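Local coordinates for MMACHC-like protein (Caenorhabditis elegans, PDB 5UJC), which probably catalyses the flavin-dependent reductive decyanation of cyanocobalamin and the glutathione-dependent demethylation of methylcobalamin during intracellular B12 processing, at residues His28-Gly33 against Gly138-Ala143; Ala55-Ser60 against Arg187-Phe192; Asp63-Ala68 against Thr243-Phe248; His183-Ser188 against Arg239-Thr244. All coordinates share one frame; numbering follows the deposited sequence. Where two conformers were deposited one is given.

Interaction 1. Residues His28-Gly33 against Gly138-Ala143; sequences HMFKIG and GHVAGA
The imidazole of H28 carries the CB of A143 on one face: the methyl lies almost exactly over the ring centre, 3.5 Å from the centroid, as a CH-pi contact. At the edge of the F30 ring, in its plane, is the carbonyl oxygen of H28, while CG2 of V140 meets F30 CD2 obliquely at 4.1 Å. Between the two rings the CB of A141 fits against F30 CB, 3.9 Å away. Waters provide the polar link. One joins H28 ND1 (2.7 Å) to A141 O, and a second donates to both A141 O and M29 O. NE2 of H28 is held by E26, so both ring nitrogens are used. An alanine in place of H28 would probably lose the face under A143 and leave the first water without its ring partner. The helix 134-140, closed by a Schellman motif at G142, thus packs against the strand 25-31, an outermost strand of the sheet, whose backbone pairs with strand 53-60.

Interaction 2. Residues Ala55-Ser60 against Arg187-Phe192; sequences ALLILS and RSVLIF
L57 and V189 lean together on one face of an antiparallel strand pair, crossing obliquely with L57 CD1 3.7 Å from V189 CG2; A55 and I191 lie on this face too. The other face carries L56, I58, S188 and L190. There I58, its CG1 anti to the carbonyl carbon, brings CD1 to 3.9 Å from L190 CD1, and L56 CD1 comes obliquely to CE2 of F192 at 4.0 Å. The backbones pair L56 with L190 through two nearly straight bonds, and I58 N reaches S188 O at 2.8 Å almost along the C=O axis. I58 O then accepts from both R187 N (2.9 Å) and S188 N (3.2 Å), a classic beta bulge in which two residues face one. From the bulge the R187 chain bends at its second torsion (chi2 -64°) and lays NE against S60 OG, 2.9 Å away and near the guanidinium plane; a water bridges the same hydroxyl to NH2. A leucine at R187 would probably lose this grip on S60 and one of the partners of the bridging water. The pair forms the middle of the four-stranded sheet: strand 25-31 flanks 53-60, helix 134-140 and the loop of I132 lie near the L57 and V189 face, and helices 5-18 and 93-109 cover the L56 and L190 face.

Interaction 3. Residues Asp63-Ala68 against Thr243-Phe248; sequences DMFDVA and TTQMEF
The carbonyl oxygen of D63 is gripped by two backbone N-H groups, V67 N at 2.8 Å and A68 N at 3.1 Å, the second marking a wider pi-type turn. Within this turn F65, with CG anti to the backbone N, reaches across to Q245, whose extended chain slides past it in the opposite direction. Q245 CG lies over one face of the F65 ring, 4.0 Å from the centroid, and the amide and ring planes are 25° apart. Beyond, F65 CE2 stands 3.5 Å above the F248 ring, offset toward its rim, with the two planes oblique at 55°. The amide of Q245 is tied down: a water lies 2.7 Å from OE1 and accepts from F65 N, while NE2 binds P62 O. D66, bonded to S242, lies close by, its carboxylate almost perpendicular to the amide. The result is an aromatic helix-helix interface at 117°, away from the annotated sites, joining the start of helix 62-80 to helix 243-250, with L260 and W263 of helix 257-265 alongside F65.

Interaction 4. Residues His183-Ser188 against Arg239-Thr244; sequences HFAFRS and RRYSTT. With TLA (L(+)-tartaric acid), chain C.
With CG anti to the carbonyl carbon in both residues, H183 (chi1 -63°) and Y241 (chi1 -76°) bring their rings into an offset edge-to-face pair, the H183 edge toward the Y241 face, centroids 5.5 Å apart. H183 CA lies over that same ring, 4.0 Å from its centroid. R240 runs beside the imidazole, pointing the same way, and sets its CB over the ring centre at 3.7 Å. H183 NE2 and R240 NE share D233, which would probably fix the imidazole's rotation. At the far end of Y241 the hydroxyl donates to tartrate O4 (2.8 Å) and accepts from a water that also binds R187 NH2. R187 holds tartrate O11 through NH1 (2.8 Å) and NH2 (2.9 Å), A185 CB lying over one guanidinium face. S242 OG, the N-cap, accepts from Q245 N; T243 and T244 add further bonds to the tartrate, as does R232. This ligand, probably from the crystallisation liquor, may mark a pocket suited to an anion beside the cobalamin pocket, which F184, A185 and F186 help line.

How the interactions relate
Interactions 2, 3 and 4 are buried, 4 with exposed arginines R239 and R240 at its margin; interaction 1 is only partly buried. Interaction 2 is a strand pair held by backbone bonds, regular except at one bulge, and aliphatic side chains. Interaction 1 adds the next strand at the sheet's edge, bonded to it through H28 and F30, but its own contact relies on waters, methyl groups and a histidine face. Interactions 3 and 4 lie close together, sharing the start of helix 243-250: the former is aromatic and amide packing between helices, the latter a charged, ligand-lined contact. R187 and the water beside it connect 2 with 4, while D66 to S242 connects 3 with 4.

Interaction 1. Residues His28-Gly33 against Gly138-Ala143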
loop_
_atom_site.group_PDB
_atom_site.type_symbol
_atom_site.label_atom_id
_atom_site.label_comp_id
_atom_site.label_asym_id
_atom_site.label_seq_id
_atom_site.Cartn_x
_atom_site.Cartn_y
_atom_site.Cartn_z
ATOM N N HIS A 28 -6.919 0.682 -8.473
ATOM C CA HIS A 28 -8.336 0.493 -8.221
ATOM C C HIS A 28 -9.024 1.864 -8.158
ATOM O O HIS A 28 -8.593 2.749 -7.415
ATOM C CB HIS A 28 -8.538 -0.228 -6.884
ATOM C CG HIS A 28 -7.870 -1.557 -6.822
ATOM N ND1 HIS A 28 -8.539 -2.726 -7.027
ATOM C CD2 HIS A 28 -6.581 -1.895 -6.591
ATOM C CE1 HIS A 28 -7.696 -3.738 -6.910
ATOM N NE2 HIS A 28 -6.495 -3.253 -6.680
ATOM N N MET A 29 -10.090 2.034 -8.930
ATOM C CA MET A 29 -10.790 3.298 -9.014
ATOM C C MET A 29 -11.820 3.419 -7.894
ATOM O O MET A 29 -12.487 2.433 -7.529
ATOM C CB MET A 29 -11.454 3.438 -10.379
ATOM C CG MET A 29 -11.958 4.842 -10.670
ATOM S SD MET A 29 -12.400 5.165 -12.362
ATOM C CE MET A 29 -13.837 4.200 -12.537
ATOM N N PHE A 30 -11.987 4.635 -7.370
ATOM C CA PHE A 30 -13.067 4.904 -6.439
ATOM C C PHE A 30 -13.456 6.357 -6.450
ATOM O O PHE A 30 -12.776 7.178 -7.057
ATOM C CB PHE A 30 -12.700 4.447 -5.019
ATOM C CG PHE A 30 -11.564 5.228 -4.376
ATOM C CD1 PHE A 30 -10.235 4.964 -4.702
ATOM C CD2 PHE A 30 -11.826 6.176 -3.399
ATOM C CE1 PHE A 30 -9.205 5.671 -4.094
ATOM C CE2 PHE A 30 -10.806 6.856 -2.775
ATOM C CZ PHE A 30 -9.492 6.593 -3.105
ATOM N N LYS A 31 -14.602 6.662 -5.835
ATOM C CA LYS A 31 -15.090 8.026 -5.759
ATOM C C LYS A 31 -14.682 8.617 -4.411
ATOM O O LYS A 31 -14.815 7.972 -3.389
ATOM C CB LYS A 31 -16.618 8.060 -5.900
ATOM C CG LYS A 31 -17.128 7.526 -7.224
ATOM C CD LYS A 31 -18.647 7.550 -7.293
ATOM C CE LYS A 31 -19.290 6.530 -6.352
ATOM N NZ LYS A 31 -20.641 6.134 -6.831
ATOM N N ILE A 32 -14.298 9.879 -4.390
ATOM C CA ILE A 32 -13.936 10.511 -3.139
ATOM C C ILE A 32 -15.109 10.451 -2.141
ATOM O O ILE A 32 -14.894 10.257 -0.949
ATOM C CB ILE A 32 -13.476 11.983 -3.349
ATOM C CG1 ILE A 32 -12.127 12.036 -4.083
ATOM C CG2 ILE A 32 -13.393 12.727 -2.017
ATOM C CD1 ILE A 32 -10.973 11.404 -3.334
ATOM N N GLY A 33 -16.345 10.586 -2.634
ATOM C CA GLY A 33 -17.516 10.518 -1.748
ATOM C C GLY A 33 -17.605 9.205 -0.965
ATOM O O GLY A 33 -18.070 9.181 0.192
ATOM N N GLY A 138 -8.824 1.124 0.403
ATOM C CA GLY A 138 -8.814 -0.225 -0.128
ATOM C C GLY A 138 -10.140 -0.924 0.009
ATOM O O GLY A 138 -10.559 -1.706 -0.886
ATOM N N HIS A 139 -10.820 -0.663 1.116
ATOM C CA HIS A 139 -12.112 -1.296 1.355
ATOM C C HIS A 139 -13.204 -0.689 0.441
ATOM O O HIS A 139 -13.936 -1.420 -0.250
ATOM C CB HIS A 139 -12.488 -1.145 2.824
ATOM C CG HIS A 139 -13.624 -2.019 3.257
ATOM N ND1 HIS A 139 -13.431 -3.267 3.792
ATOM C CD2 HIS A 139 -14.960 -1.826 3.219
ATOM C CE1 HIS A 139 -14.600 -3.805 4.087
ATOM N NE2 HIS A 139 -15.546 -2.949 3.745
ATOM N N VAL A 140 -13.278 0.647 0.387
ATOM C CA VAL A 140 -14.302 1.264 -0.410
ATOM C C VAL A 140 -14.073 1.068 -1.910
ATOM O O VAL A 140 -15.036 1.050 -2.690
ATOM C CB VAL A 140 -14.533 2.751 -0.072
ATOM C CG1 VAL A 140 -14.857 2.928 1.420
ATOM C CG2 VAL A 140 -13.384 3.634 -0.513
ATOM N N ALA A 141 -12.815 0.845 -2.304
ATOM C CA ALA A 141 -12.494 0.562 -3.724
ATOM C C ALA A 141 -12.659 -0.915 -4.077
ATOM O O ALA A 141 -12.526 -1.292 -5.234
ATOM C CB ALA A 141 -11.102 1.008 -4.051
ATOM N N GLY A 142 -12.889 -1.753 -3.066
ATOM C CA GLY A 142 -13.041 -3.203 -3.273
ATOM C C GLY A 142 -11.735 -3.958 -3.415
ATOM O O GLY A 142 -11.742 -5.126 -3.787
ATOM N N ALA A 143 -10.613 -3.288 -3.178
ATOM C CA ALA A 143 -9.289 -3.905 -3.373
ATOM C C ALA A 143 -8.919 -4.919 -2.321
ATOM O O ALA A 143 -8.289 -5.933 -2.624
ATOM C CB ALA A 143 -8.209 -2.838 -3.454
HETATM O O HOH W 1 -11.212 -3.309 -6.778
HETATM O O HOH W 2 -12.944 -0.151 -7.661
#

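Interaction 2. Residues Ala55-Ser60 against Arg187-Phe192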
loop_
_atom_site.group_PDB
_atom_site.type_symbol
_atom_site.label_atom_id
_atom_site.label_comp_id
_atom_site.label_asym_id
_atom_site.label_seq_id
_atom_site.Cartn_x
_atom_site.Cartn_y
_atom_site.Cartn_z
ATOM N N ALA A 55 -10.793 9.019 -8.041
ATOM C CA ALA A 55 -9.507 8.694 -7.436
ATOM C C ALA A 55 -9.056 7.310 -7.889
ATOM O O ALA A 55 -9.885 6.437 -8.198
ATOM C CB ALA A 55 -9.607 8.744 -5.923
ATOM N N LEU A 56 -7.730 7.109 -7.868
ATOM C CA LEU A 56 -7.107 5.799 -8.113
ATOM C C LEU A 56 -6.220 5.437 -6.951
ATOM O O LEU A 56 -5.307 6.177 -6.605
ATOM C CB LEU A 56 -6.269 5.791 -9.397
ATOM C CG LEU A 56 -7.033 5.848 -10.707
ATOM C CD1 LEU A 56 -6.027 6.017 -11.850
ATOM C CD2 LEU A 56 -7.842 4.579 -10.912
ATOM N N LEU A 57 -6.483 4.276 -6.381
ATOM C CA LEU A 57 -5.629 3.683 -5.372
ATOM C C LEU A 57 -4.602 2.785 -6.056
ATOM O O LEU A 57 -4.975 1.864 -6.753
ATOM C CB LEU A 57 -6.492 2.860 -4.411
ATOM C CG LEU A 57 -5.760 2.035 -3.357
ATOM C CD1 LEU A 57 -4.993 2.929 -2.395
ATOM C CD2 LEU A 57 -6.728 1.128 -2.620
ATOM N N ILE A 58 -3.329 3.007 -5.738
ATOM C CA ILE A 58 -2.222 2.213 -6.266
ATOM C C ILE A 58 -1.651 1.391 -5.114
ATOM O O ILE A 58 -1.319 1.939 -4.042
ATOM C CB ILE A 58 -1.104 3.102 -6.856
ATOM C CG1 ILE A 58 -1.667 3.968 -8.028
ATOM C CG2 ILE A 58 0.044 2.238 -7.304
ATOM C CD1 ILE A 58 -0.737 5.065 -8.523
ATOM N N LEU A 59 -1.599 0.079 -5.302
ATOM C CA LEU A 59 -0.973 -0.797 -4.320
ATOM C C LEU A 59 0.136 -1.594 -4.952
ATOM O O LEU A 59 0.202 -1.722 -6.199
ATOM C CB LEU A 59 -1.989 -1.668 -3.632
ATOM C CG LEU A 59 -2.818 -2.634 -4.398
ATOM C CD1 LEU A 59 -2.030 -3.907 -4.658
ATOM C CD2 LEU A 59 -4.108 -2.982 -3.632
ATOM N N SER A 60 1.061 -2.047 -4.122
ATOM C CA SER A 60 2.142 -2.922 -4.573
ATOM C C SER A 60 1.893 -4.357 -4.161
ATOM O O SER A 60 1.374 -4.625 -3.080
ATOM C CB SER A 60 3.480 -2.432 -4.017
ATOM O OG SER A 60 3.465 -2.319 -2.611
ATOM N N ARG A 187 0.197 2.081 -1.558
ATOM C CA ARG A 187 1.294 3.002 -1.886
ATOM C C ARG A 187 0.832 4.442 -2.073
ATOM O O ARG A 187 1.387 5.352 -1.444
ATOM C CB ARG A 187 2.097 2.511 -3.115
ATOM C CG ARG A 187 2.819 1.187 -2.851
ATOM C CD ARG A 187 3.874 1.318 -1.764
ATOM N NE ARG A 187 4.556 0.060 -1.480
ATOM C CZ ARG A 187 5.355 -0.117 -0.445
ATOM N NH1 ARG A 187 5.713 0.926 0.318
ATOM N NH2 ARG A 187 5.831 -1.330 -0.172
ATOM N N SER A 188 -0.098 4.681 -2.987
ATOM C CA SER A 188 -0.462 6.053 -3.328
ATOM C C SER A 188 -1.910 6.139 -3.754
ATOM O O SER A 188 -2.500 5.165 -4.215
ATOM C CB SER A 188 0.432 6.622 -4.471
ATOM O OG SER A 188 1.805 6.567 -4.151
ATOM N N VAL A 189 -2.480 7.325 -3.601
ATOM C CA VAL A 189 -3.749 7.645 -4.193
ATOM C C VAL A 189 -3.580 8.869 -5.079
ATOM O O VAL A 189 -2.972 9.861 -4.677
ATOM C CB VAL A 189 -4.826 7.923 -3.122
ATOM C CG1 VAL A 189 -6.054 8.570 -3.746
ATOM C CG2 VAL A 189 -5.213 6.636 -2.383
ATOM N N LEU A 190 -4.079 8.753 -6.298
ATOM C CA LEU A 190 -4.154 9.856 -7.252
ATOM C C LEU A 190 -5.564 10.399 -7.262
ATOM O O LEU A 190 -6.521 9.629 -7.350
ATOM C CB LEU A 190 -3.799 9.371 -8.647
ATOM C CG LEU A 190 -2.498 8.613 -8.826
ATOM C CD1 LEU A 190 -2.358 8.149 -10.259
ATOM C CD2 LEU A 190 -1.307 9.409 -8.421
ATOM N N ILE A 191 -5.696 11.707 -7.111
ATOM C CA ILE A 191 -7.010 12.345 -7.123
ATOM C C ILE A 191 -7.059 13.287 -8.322
ATOM O O ILE A 191 -6.139 14.047 -8.539
ATOM C CB ILE A 191 -7.254 13.129 -5.821
ATOM C CG1 ILE A 191 -7.085 12.195 -4.603
ATOM C CG2 ILE A 191 -8.659 13.768 -5.825
ATOM C CD1 ILE A 191 -7.208 12.885 -3.248
ATOM N N PHE A 192 -8.157 13.219 -9.082
ATOM C CA PHE A 192 -8.330 13.994 -10.325
ATOM C C PHE A 192 -9.484 14.983 -10.164
ATOM O O PHE A 192 -10.640 14.649 -10.440
ATOM C CB PHE A 192 -8.588 13.047 -11.469
ATOM C CG PHE A 192 -7.470 12.058 -11.685
ATOM C CD1 PHE A 192 -6.402 12.373 -12.498
ATOM C CD2 PHE A 192 -7.467 10.835 -11.032
ATOM C CE1 PHE A 192 -5.351 11.486 -12.647
ATOM C CE2 PHE A 192 -6.405 9.947 -11.195
ATOM C CZ PHE A 192 -5.359 10.283 -11.993
HETATM O O HOH W 3 4.927 -4.087 -1.148
#

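Interaction 3. Residues Asp63-Ala68 against Thr243-Phe248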
loop_
_atom_site.group_PDB
_atom_site.type_symbol
_atom_site.label_atom_id
_atom_site.label_comp_id
_atom_site.label_asym_id
_atom_site.label_seq_id
_atom_site.Cartn_x
_atom_site.Cartn_y
_atom_site.Cartn_z
ATOM N N ASP A 63 5.900 -8.629 -6.349
ATOM C CA ASP A 63 6.901 -8.341 -7.372
ATOM C C ASP A 63 7.410 -6.878 -7.401
ATOM O O ASP A 63 8.426 -6.616 -8.015
ATOM C CB ASP A 63 6.429 -8.763 -8.760
ATOM C CG ASP A 63 6.476 -10.271 -8.966
ATOM O OD1 ASP A 63 7.121 -10.980 -8.178
ATOM O OD2 ASP A 63 5.917 -10.737 -9.950
ATOM N N MET A 64 6.739 -5.950 -6.701
ATOM C CA MET A 64 7.272 -4.593 -6.634
ATOM C C MET A 64 8.684 -4.629 -6.073
ATOM O O MET A 64 9.626 -4.112 -6.682
ATOM C CB MET A 64 6.395 -3.664 -5.791
ATOM C CG MET A 64 6.852 -2.209 -5.849
ATOM S SD MET A 64 6.724 -1.308 -4.279
ATOM C CE MET A 64 7.940 -2.181 -3.253
ATOM N N PHE A 65 8.841 -5.272 -4.928
ATOM C CA PHE A 65 10.155 -5.419 -4.309
ATOM C C PHE A 65 11.011 -6.465 -5.064
ATOM O O PHE A 65 12.188 -6.225 -5.365
ATOM C CB PHE A 65 9.975 -5.807 -2.838
ATOM C CG PHE A 65 11.256 -6.036 -2.089
ATOM C CD1 PHE A 65 11.879 -7.289 -2.102
ATOM C CD2 PHE A 65 11.826 -5.019 -1.342
ATOM C CE1 PHE A 65 13.007 -7.517 -1.339
ATOM C CE2 PHE A 65 12.984 -5.235 -0.629
ATOM C CZ PHE A 65 13.559 -6.495 -0.606
ATOM N N ASP A 66 10.433 -7.646 -5.309
ATOM C CA ASP A 66 11.221 -8.775 -5.787
ATOM C C ASP A 66 11.713 -8.624 -7.231
ATOM O O ASP A 66 12.701 -9.237 -7.595
ATOM C CB ASP A 66 10.455 -10.085 -5.618
ATOM C CG ASP A 66 10.280 -10.486 -4.149
ATOM O OD1 ASP A 66 11.195 -10.241 -3.367
ATOM O OD2 ASP A 66 9.237 -11.123 -3.800
ATOM N N VAL A 67 10.991 -7.851 -8.035
ATOM C CA VAL A 67 11.325 -7.677 -9.432
ATOM C C VAL A 67 11.701 -6.220 -9.732
ATOM O O VAL A 67 12.856 -5.933 -10.110
ATOM C CB VAL A 67 10.202 -8.140 -10.354
ATOM C CG1 VAL A 67 10.571 -7.906 -11.822
ATOM C CG2 VAL A 67 9.879 -9.606 -10.108
ATOM N N ALA A 68 10.764 -5.298 -9.545
ATOM C CA ALA A 68 10.994 -3.903 -10.014
ATOM C C ALA A 68 12.077 -3.179 -9.191
ATOM O O ALA A 68 12.992 -2.555 -9.746
ATOM C CB ALA A 68 9.698 -3.119 -10.021
ATOM N N THR A 243 11.302 -14.692 0.807
ATOM C CA THR A 243 12.029 -14.707 2.057
ATOM C C THR A 243 12.850 -13.430 2.249
ATOM O O THR A 243 12.845 -12.837 3.322
ATOM C CB THR A 243 12.935 -15.947 2.116
ATOM O OG1 THR A 243 12.102 -17.104 2.030
ATOM C CG2 THR A 243 13.765 -16.006 3.373
ATOM N N THR A 244 13.555 -13.024 1.208
ATOM C CA THR A 244 14.353 -11.821 1.251
ATOM C C THR A 244 13.480 -10.602 1.588
ATOM O O THR A 244 13.853 -9.764 2.426
ATOM C CB THR A 244 15.069 -11.607 -0.078
ATOM O OG1 THR A 244 15.903 -12.735 -0.338
ATOM C CG2 THR A 244 15.928 -10.355 -0.058
ATOM N N GLN A 245 12.321 -10.513 0.942
ATOM C CA GLN A 245 11.433 -9.376 1.158
ATOM C C GLN A 245 10.883 -9.361 2.611
ATOM O O GLN A 245 10.791 -8.298 3.234
ATOM C CB GLN A 245 10.313 -9.411 0.138
ATOM C CG GLN A 245 9.365 -8.229 0.258
ATOM C CD GLN A 245 8.417 -8.012 -0.915
ATOM O OE1 GLN A 245 7.665 -7.038 -0.909
ATOM N NE2 GLN A 245 8.422 -8.927 -1.912
ATOM N N MET A 246 10.504 -10.522 3.130
ATOM C CA MET A 246 10.023 -10.594 4.506
ATOM C C MET A 246 11.148 -10.243 5.507
ATOM O O MET A 246 10.904 -9.584 6.524
ATOM C CB MET A 246 9.397 -11.956 4.771
ATOM C CG MET A 246 8.062 -12.120 4.069
ATOM S SD MET A 246 7.144 -13.581 4.478
ATOM C CE MET A 246 8.040 -14.769 3.559
ATOM N N GLU A 247 12.394 -10.636 5.198
ATOM C CA GLU A 247 13.504 -10.288 6.064
ATOM C C GLU A 247 13.713 -8.761 6.040
ATOM O O GLU A 247 13.912 -8.136 7.079
ATOM C CB GLU A 247 14.785 -11.006 5.619
ATOM C CG GLU A 247 16.007 -10.706 6.492
ATOM C CD GLU A 247 15.862 -11.173 7.919
ATOM O OE1 GLU A 247 15.163 -12.190 8.153
ATOM O OE2 GLU A 247 16.462 -10.542 8.800
ATOM N N PHE A 248 13.663 -8.185 4.842
ATOM C CA PHE A 248 13.854 -6.753 4.655
ATOM C C PHE A 248 12.820 -5.941 5.472
ATOM O O PHE A 248 13.185 -5.085 6.280
ATOM C CB PHE A 248 13.751 -6.446 3.153
ATOM C CG PHE A 248 14.000 -5.020 2.787
ATOM C CD1 PHE A 248 12.950 -4.104 2.719
ATOM C CD2 PHE A 248 15.279 -4.595 2.416
ATOM C CE1 PHE A 248 13.174 -2.810 2.309
ATOM C CE2 PHE A 248 15.491 -3.293 2.018
ATOM C CZ PHE A 248 14.438 -2.406 1.954
HETATM O O HOH W 4 6.556 -5.613 -2.875
#

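Interaction 4. Residues His183-Ser188 against Arg239-Thr244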
loop_
_atom_site.group_PDB
_atom_site.type_symbol
_atom_site.label_atom_id
_atom_site.label_comp_id
_atom_site.label_asym_id
_atom_site.label_seq_id
_atom_site.Cartn_x
_atom_site.Cartn_y
_atom_site.Cartn_z
ATOM N N HIS A 183 0.504 -9.977 1.761
ATOM C CA HIS A 183 1.734 -9.850 0.990
ATOM C C HIS A 183 1.565 -8.747 -0.070
ATOM O O HIS A 183 1.673 -8.975 -1.283
ATOM C CB HIS A 183 2.052 -11.172 0.343
ATOM C CG HIS A 183 2.327 -12.262 1.315
ATOM N ND1 HIS A 183 3.585 -12.481 1.849
ATOM C CD2 HIS A 183 1.528 -13.234 1.817
ATOM C CE1 HIS A 183 3.526 -13.514 2.658
ATOM N NE2 HIS A 183 2.292 -13.990 2.652
ATOM N N PHE A 184 1.257 -7.557 0.412
ATOM C CA PHE A 184 1.055 -6.405 -0.451
ATOM C C PHE A 184 1.141 -5.156 0.433
ATOM O O PHE A 184 1.157 -5.270 1.668
ATOM C CB PHE A 184 -0.338 -6.465 -1.147
ATOM C CG PHE A 184 -1.477 -5.973 -0.280
ATOM C CD1 PHE A 184 -2.028 -6.775 0.719
ATOM C CD2 PHE A 184 -1.992 -4.708 -0.458
ATOM C CE1 PHE A 184 -3.047 -6.288 1.538
ATOM C CE2 PHE A 184 -3.004 -4.212 0.369
ATOM C CZ PHE A 184 -3.538 -5.013 1.360
ATOM N N ALA A 185 1.161 -3.974 -0.191
ATOM C CA ALA A 185 1.057 -2.732 0.547
ATOM C C ALA A 185 0.314 -1.700 -0.247
ATOM O O ALA A 185 0.376 -1.686 -1.470
ATOM C CB ALA A 185 2.442 -2.214 0.901
ATOM N N PHE A 186 -0.355 -0.792 0.458
ATOM C CA PHE A 186 -0.909 0.387 -0.198
ATOM C C PHE A 186 0.223 1.388 -0.434
ATOM O O PHE A 186 1.124 1.489 0.365
ATOM C CB PHE A 186 -2.000 0.999 0.654
ATOM C CG PHE A 186 -3.144 0.070 0.911
ATOM C CD1 PHE A 186 -4.035 -0.245 -0.116
ATOM C CD2 PHE A 186 -3.311 -0.545 2.150
ATOM C CE1 PHE A 186 -5.109 -1.100 0.129
ATOM C CE2 PHE A 186 -4.399 -1.378 2.390
ATOM C CZ PHE A 186 -5.274 -1.659 1.397
ATOM N N ARG A 187 0.197 2.081 -1.558
ATOM C CA ARG A 187 1.294 3.002 -1.886
ATOM C C ARG A 187 0.832 4.442 -2.073
ATOM O O ARG A 187 1.387 5.352 -1.444
ATOM C CB ARG A 187 2.097 2.511 -3.115
ATOM C CG ARG A 187 2.819 1.187 -2.851
ATOM C CD ARG A 187 3.874 1.318 -1.764
ATOM N NE ARG A 187 4.556 0.060 -1.480
ATOM C CZ ARG A 187 5.355 -0.117 -0.445
ATOM N NH1 ARG A 187 5.713 0.926 0.318
ATOM N NH2 ARG A 187 5.831 -1.330 -0.172
ATOM N N SER A 188 -0.098 4.681 -2.987
ATOM C CA SER A 188 -0.462 6.053 -3.328
ATOM C C SER A 188 -1.910 6.139 -3.754
ATOM O O SER A 188 -2.500 5.165 -4.215
ATOM C CB SER A 188 0.432 6.622 -4.471
ATOM O OG SER A 188 1.805 6.567 -4.151
ATOM N N ARG A 239 0.472 -16.396 -3.787
ATOM C CA ARG A 239 1.449 -15.426 -4.258
ATOM C C ARG A 239 1.876 -14.553 -3.075
ATOM O O ARG A 239 1.053 -13.873 -2.458
ATOM C CB ARG A 239 0.869 -14.599 -5.407
ATOM C CG ARG A 239 0.491 -15.450 -6.627
ATOM C CD ARG A 239 -0.336 -14.678 -7.639
ATOM N NE ARG A 239 0.462 -13.688 -8.352
ATOM C CZ ARG A 239 -0.043 -12.751 -9.149
ATOM N NH1 ARG A 239 -1.350 -12.678 -9.350
ATOM N NH2 ARG A 239 0.755 -11.878 -9.722
ATOM N N ARG A 240 3.158 -14.660 -2.710
ATOM C CA ARG A 240 3.650 -14.191 -1.426
ATOM C C ARG A 240 4.954 -13.421 -1.592
ATOM O O ARG A 240 5.645 -13.560 -2.602
ATOM C CB ARG A 240 3.887 -15.406 -0.503
ATOM C CG ARG A 240 2.628 -16.206 -0.233
ATOM C CD ARG A 240 2.894 -17.539 0.436
ATOM N NE ARG A 240 3.334 -17.392 1.807
ATOM C CZ ARG A 240 4.561 -17.656 2.254
ATOM N NH1 ARG A 240 5.538 -18.062 1.431
ATOM N NH2 ARG A 240 4.823 -17.493 3.529
ATOM N N TYR A 241 5.270 -12.586 -0.616
ATOM C CA TYR A 241 6.593 -11.987 -0.523
ATOM C C TYR A 241 7.660 -13.099 -0.476
ATOM O O TYR A 241 7.463 -14.127 0.172
ATOM C CB TYR A 241 6.735 -11.176 0.751
ATOM C CG TYR A 241 6.058 -9.784 0.820
ATOM C CD1 TYR A 241 5.281 -9.279 -0.207
ATOM C CD2 TYR A 241 6.248 -8.991 1.934
ATOM C CE1 TYR A 241 4.732 -7.993 -0.123
ATOM C CE2 TYR A 241 5.738 -7.703 2.015
ATOM C CZ TYR A 241 4.986 -7.208 0.986
ATOM O OH TYR A 241 4.477 -5.914 1.063
ATOM N N SER A 242 8.818 -12.837 -1.076
ATOM C CA SER A 242 9.964 -13.713 -0.929
ATOM C C SER A 242 10.486 -13.698 0.498
ATOM O O SER A 242 10.185 -12.802 1.291
ATOM C CB SER A 242 11.065 -13.276 -1.868
ATOM O OG SER A 242 11.636 -12.048 -1.437
ATOM N N THR A 243 11.302 -14.692 0.807
ATOM C CA THR A 243 12.029 -14.707 2.057
ATOM C C THR A 243 12.850 -13.430 2.249
ATOM O O THR A 243 12.845 -12.837 3.322
ATOM C CB THR A 243 12.935 -15.947 2.116
ATOM O OG1 THR A 243 12.102 -17.104 2.030
ATOM C CG2 THR A 243 13.765 -16.006 3.373
ATOM N N THR A 244 13.555 -13.024 1.208
ATOM C CA THR A 244 14.353 -11.821 1.251
ATOM C C THR A 244 13.480 -10.602 1.588
ATOM O O THR A 244 13.853 -9.764 2.426
ATOM C CB THR A 244 15.069 -11.607 -0.078
ATOM O OG1 THR A 244 15.903 -12.735 -0.338
ATOM C CG2 THR A 244 15.928 -10.355 -0.058
HETATM O O1 TLA C . 5.276 0.330 3.992
HETATM O O11 TLA C . 6.655 -0.588 2.514
HETATM C C1 TLA C . 5.692 -0.685 3.347
HETATM C C2 TLA C . 5.082 -1.986 3.659
HETATM O O2 TLA C . 3.885 -1.917 4.367
HETATM C C3 TLA C . 5.975 -2.949 4.189
HETATM O O3 TLA C . 6.694 -2.404 5.220
HETATM C C4 TLA C . 5.335 -4.209 4.568
HETATM O O4 TLA C . 4.732 -4.928 3.687
HETATM O O41 TLA C . 5.395 -4.531 5.772
HETATM O O HOH W 3 4.927 -4.087 -1.148
#